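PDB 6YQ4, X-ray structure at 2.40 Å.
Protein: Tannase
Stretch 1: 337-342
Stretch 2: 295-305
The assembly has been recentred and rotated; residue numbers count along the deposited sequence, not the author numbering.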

# COMPACT_ATOMS: atom_id res chain seq x y z
N ALA A 337 7.70 -29.04 0.14
CA ALA A 337 6.28 -28.93 -0.20
C ALA A 337 5.57 -28.26 0.97
O ALA A 337 5.96 -28.44 2.13
CB ALA A 337 5.65 -30.30 -0.49
N VAL A 338 4.53 -27.48 0.65
CA VAL A 338 3.73 -26.74 1.63
C VAL A 338 2.26 -27.01 1.33
O VAL A 338 1.77 -26.66 0.25
CB VAL A 338 3.99 -25.23 1.58
CG1 VAL A 338 2.96 -24.47 2.43
CG2 VAL A 338 5.39 -24.92 2.06
N ASN A 339 1.55 -27.59 2.29
CA ASN A 339 0.11 -27.79 2.14
C ASN A 339 -0.57 -26.48 2.53
O ASN A 339 -0.82 -26.21 3.71
CB ASN A 339 -0.38 -28.97 2.97
CG ASN A 339 -1.85 -29.26 2.75
OD1 ASN A 339 -2.61 -28.38 2.34
ND2 ASN A 339 -2.27 -30.50 3.03
N LEU A 340 -0.88 -25.65 1.53
CA LEU A 340 -1.32 -24.27 1.79
C LEU A 340 -2.57 -24.22 2.67
O LEU A 340 -2.68 -23.36 3.55
CB LEU A 340 -1.57 -23.52 0.49
CG LEU A 340 -1.83 -22.03 0.74
CD1 LEU A 340 -0.53 -21.25 1.06
CD2 LEU A 340 -2.62 -21.40 -0.41
N ASP A 341 -3.51 -25.14 2.46
CA ASP A 341 -4.72 -25.17 3.29
C ASP A 341 -4.36 -25.30 4.76
O ASP A 341 -4.79 -24.49 5.59
CB ASP A 341 -5.63 -26.32 2.86
CG ASP A 341 -6.41 -26.02 1.59
OD1 ASP A 341 -6.34 -24.87 1.07
OD2 ASP A 341 -7.09 -26.96 1.10
N VAL A 342 -3.55 -26.31 5.10
CA VAL A 342 -3.13 -26.50 6.48
C VAL A 342 -2.43 -25.25 7.00
O VAL A 342 -2.63 -24.83 8.15
CB VAL A 342 -2.24 -27.75 6.60
CG1 VAL A 342 -1.79 -27.96 8.06
CG2 VAL A 342 -2.96 -28.98 6.07
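Stretch 2 (295-305) GNGSFKTYLSI

Stretch 2 lays one face of a helix against the strand-to-helix turn of stretch 1, in a small contact built from a leucine packed on the helix, a serine close against the end of the strand, and one lysine–aspartate salt bridge.

The backbone of stretch 2 begins as a loop at Gly 295 and Asn 296, passes through Gly 297 at the N-cap position, and is helical from Ser 298 through Ile 305, continuing beyond. Both glycines have positive phi angles, 87° and 142°, and at their backbone angles a CB would be jammed against the carbonyl oxygen of the residue before, so the demand for glycine is local and owes nothing to stretch 1. The first turns are closed by regular backbone bonds, among them Tyr 302 N to Ser 298 O at 2.7 Å and Ser 304 N to Lys 300 O at 3.0 Å. Stretch 1 comes in as a strand at Ala 337 and Val 338, turns at Asn 339, its own N-cap residue, and starts a helix at Leu 340. The register is set where Leu 340 CA lies 5.2 Å from Ser 304 CA. From there the order runs in reverse: Val 338 meets Ser 304, while Asp 341 reaches back to Lys 300 and Asn 296, nearer the beginning of the helix.

Contacting residues on the helix recur at the spacing of a turn. Lys 300, Leu 303 and Ser 304 touch stretch 1, whereas Thr 301 and Ile 305 direct their CA-to-CB bonds away from it. Leu 340, buried and pointing toward the helix, gives up the largest area in the contact. Its CD2 lies 3.9 Å from Leu 303 CB and 4.0 Å from Lys 300 CG, so the aliphatic part of the lysine serves as packing surface. Leu 340 CB also stands 4.0 Å from Ser 304 CB. That same Ser 304 CB comes within 3.3 Å of Val 338 O, and Val 338 CB lies 4.1 Å from Ser 304 CB. A water bridges the two stretches here, accepting from Val 338 N at 3.0 Å and bonding to Ser 304 OG at 2.6 Å.

The polar end of the contact depends on reach. The CA-to-CB bonds of both Lys 300 and Asp 341 point sideways, yet the ends of their side chains come together: Lys 300 NZ donates to Asp 341 OD1 at 3.0 Å, forming the salt bridge. The ammonium is also held from within its own stretch, by Asn 296 OD1 at 3.0 Å from Lys 300 NZ and, weakly, by Gly 295 O at 3.2 Å from Lys 300 NZ. The rule to read here is economical: close approach at a serine, leucine packing beside it, and charge pairing at the more exposed edge.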

# COMPACT_ATOMS: atom_id res chain seq x y z
N GLY A 295 -11.95 -24.78 -5.53
CA GLY A 295 -10.95 -23.85 -5.05
C GLY A 295 -9.50 -24.33 -5.09
O GLY A 295 -8.64 -23.65 -4.51
N ASN A 296 -9.20 -25.45 -5.74
CA ASN A 296 -7.82 -25.91 -5.94
C ASN A 296 -7.38 -25.70 -7.37
O ASN A 296 -8.20 -25.47 -8.27
CB ASN A 296 -7.66 -27.38 -5.59
CG ASN A 296 -8.04 -27.67 -4.17
OD1 ASN A 296 -7.28 -27.38 -3.24
ND2 ASN A 296 -9.23 -28.22 -3.99
N GLY A 297 -6.08 -25.82 -7.59
CA GLY A 297 -5.49 -25.74 -8.91
C GLY A 297 -4.17 -25.02 -8.82
O GLY A 297 -3.65 -24.77 -7.73
N SER A 298 -3.62 -24.64 -9.98
CA SER A 298 -2.23 -24.19 -10.01
C SER A 298 -2.02 -22.90 -9.22
O SER A 298 -0.91 -22.67 -8.72
CB SER A 298 -1.77 -24.00 -11.45
OG SER A 298 -2.71 -23.21 -12.15
N PHE A 299 -3.05 -22.05 -9.11
CA PHE A 299 -2.83 -20.79 -8.41
C PHE A 299 -2.51 -21.03 -6.95
O PHE A 299 -1.61 -20.39 -6.39
CB PHE A 299 -4.02 -19.84 -8.52
CG PHE A 299 -3.84 -18.55 -7.74
CD1 PHE A 299 -2.93 -17.59 -8.17
CD2 PHE A 299 -4.53 -18.33 -6.55
CE1 PHE A 299 -2.73 -16.39 -7.43
CE2 PHE A 299 -4.35 -17.14 -5.81
CZ PHE A 299 -3.45 -16.17 -6.25
N LYS A 300 -3.25 -21.95 -6.31
CA LYS A 300 -2.97 -22.35 -4.94
C LYS A 300 -1.58 -22.99 -4.81
O LYS A 300 -0.89 -22.78 -3.80
CB LYS A 300 -4.05 -23.33 -4.46
CG LYS A 300 -3.71 -24.07 -3.16
CD LYS A 300 -4.90 -24.86 -2.60
CE LYS A 300 -6.09 -23.94 -2.34
NZ LYS A 300 -7.29 -24.69 -1.82
N THR A 301 -1.16 -23.77 -5.82
CA THR A 301 0.18 -24.35 -5.83
C THR A 301 1.24 -23.25 -5.97
O THR A 301 2.32 -23.34 -5.37
CB THR A 301 0.30 -25.38 -6.96
OG1 THR A 301 -0.53 -26.51 -6.66
CG2 THR A 301 1.75 -25.88 -7.14
N TYR A 302 0.94 -22.22 -6.75
CA TYR A 302 1.82 -21.06 -6.82
C TYR A 302 1.98 -20.39 -5.45
O TYR A 302 3.10 -20.07 -5.03
CB TYR A 302 1.28 -20.06 -7.85
CG TYR A 302 2.05 -18.77 -7.90
CD1 TYR A 302 3.23 -18.67 -8.63
CD2 TYR A 302 1.62 -17.65 -7.21
CE1 TYR A 302 3.94 -17.51 -8.66
CE2 TYR A 302 2.33 -16.48 -7.24
CZ TYR A 302 3.48 -16.41 -7.97
OH TYR A 302 4.18 -15.24 -8.02
N LEU A 303 0.87 -20.15 -4.75
CA LEU A 303 0.97 -19.51 -3.44
C LEU A 303 1.79 -20.34 -2.48
O LEU A 303 2.60 -19.80 -1.72
CB LEU A 303 -0.41 -19.26 -2.86
CG LEU A 303 -1.28 -18.17 -3.43
CD1 LEU A 303 -2.13 -17.66 -2.29
CD2 LEU A 303 -0.40 -17.08 -3.98
N SER A 304 1.56 -21.65 -2.47
CA SER A 304 2.27 -22.50 -1.53
C SER A 304 3.77 -22.42 -1.77
O SER A 304 4.56 -22.56 -0.83
CB SER A 304 1.76 -23.93 -1.63
OG SER A 304 2.41 -24.63 -2.68
N ILE A 305 4.19 -22.16 -3.01
CA ILE A 305 5.62 -22.07 -3.29
C ILE A 305 6.21 -20.80 -2.71
O ILE A 305 7.34 -20.79 -2.21
CB ILE A 305 5.87 -22.19 -4.81
CG1 ILE A 305 5.42 -23.57 -5.29
CG2 ILE A 305 7.33 -22.04 -5.11
CD1 ILE A 305 5.44 -23.74 -6.80
O HOH W 1 4.22 -26.47 -2.18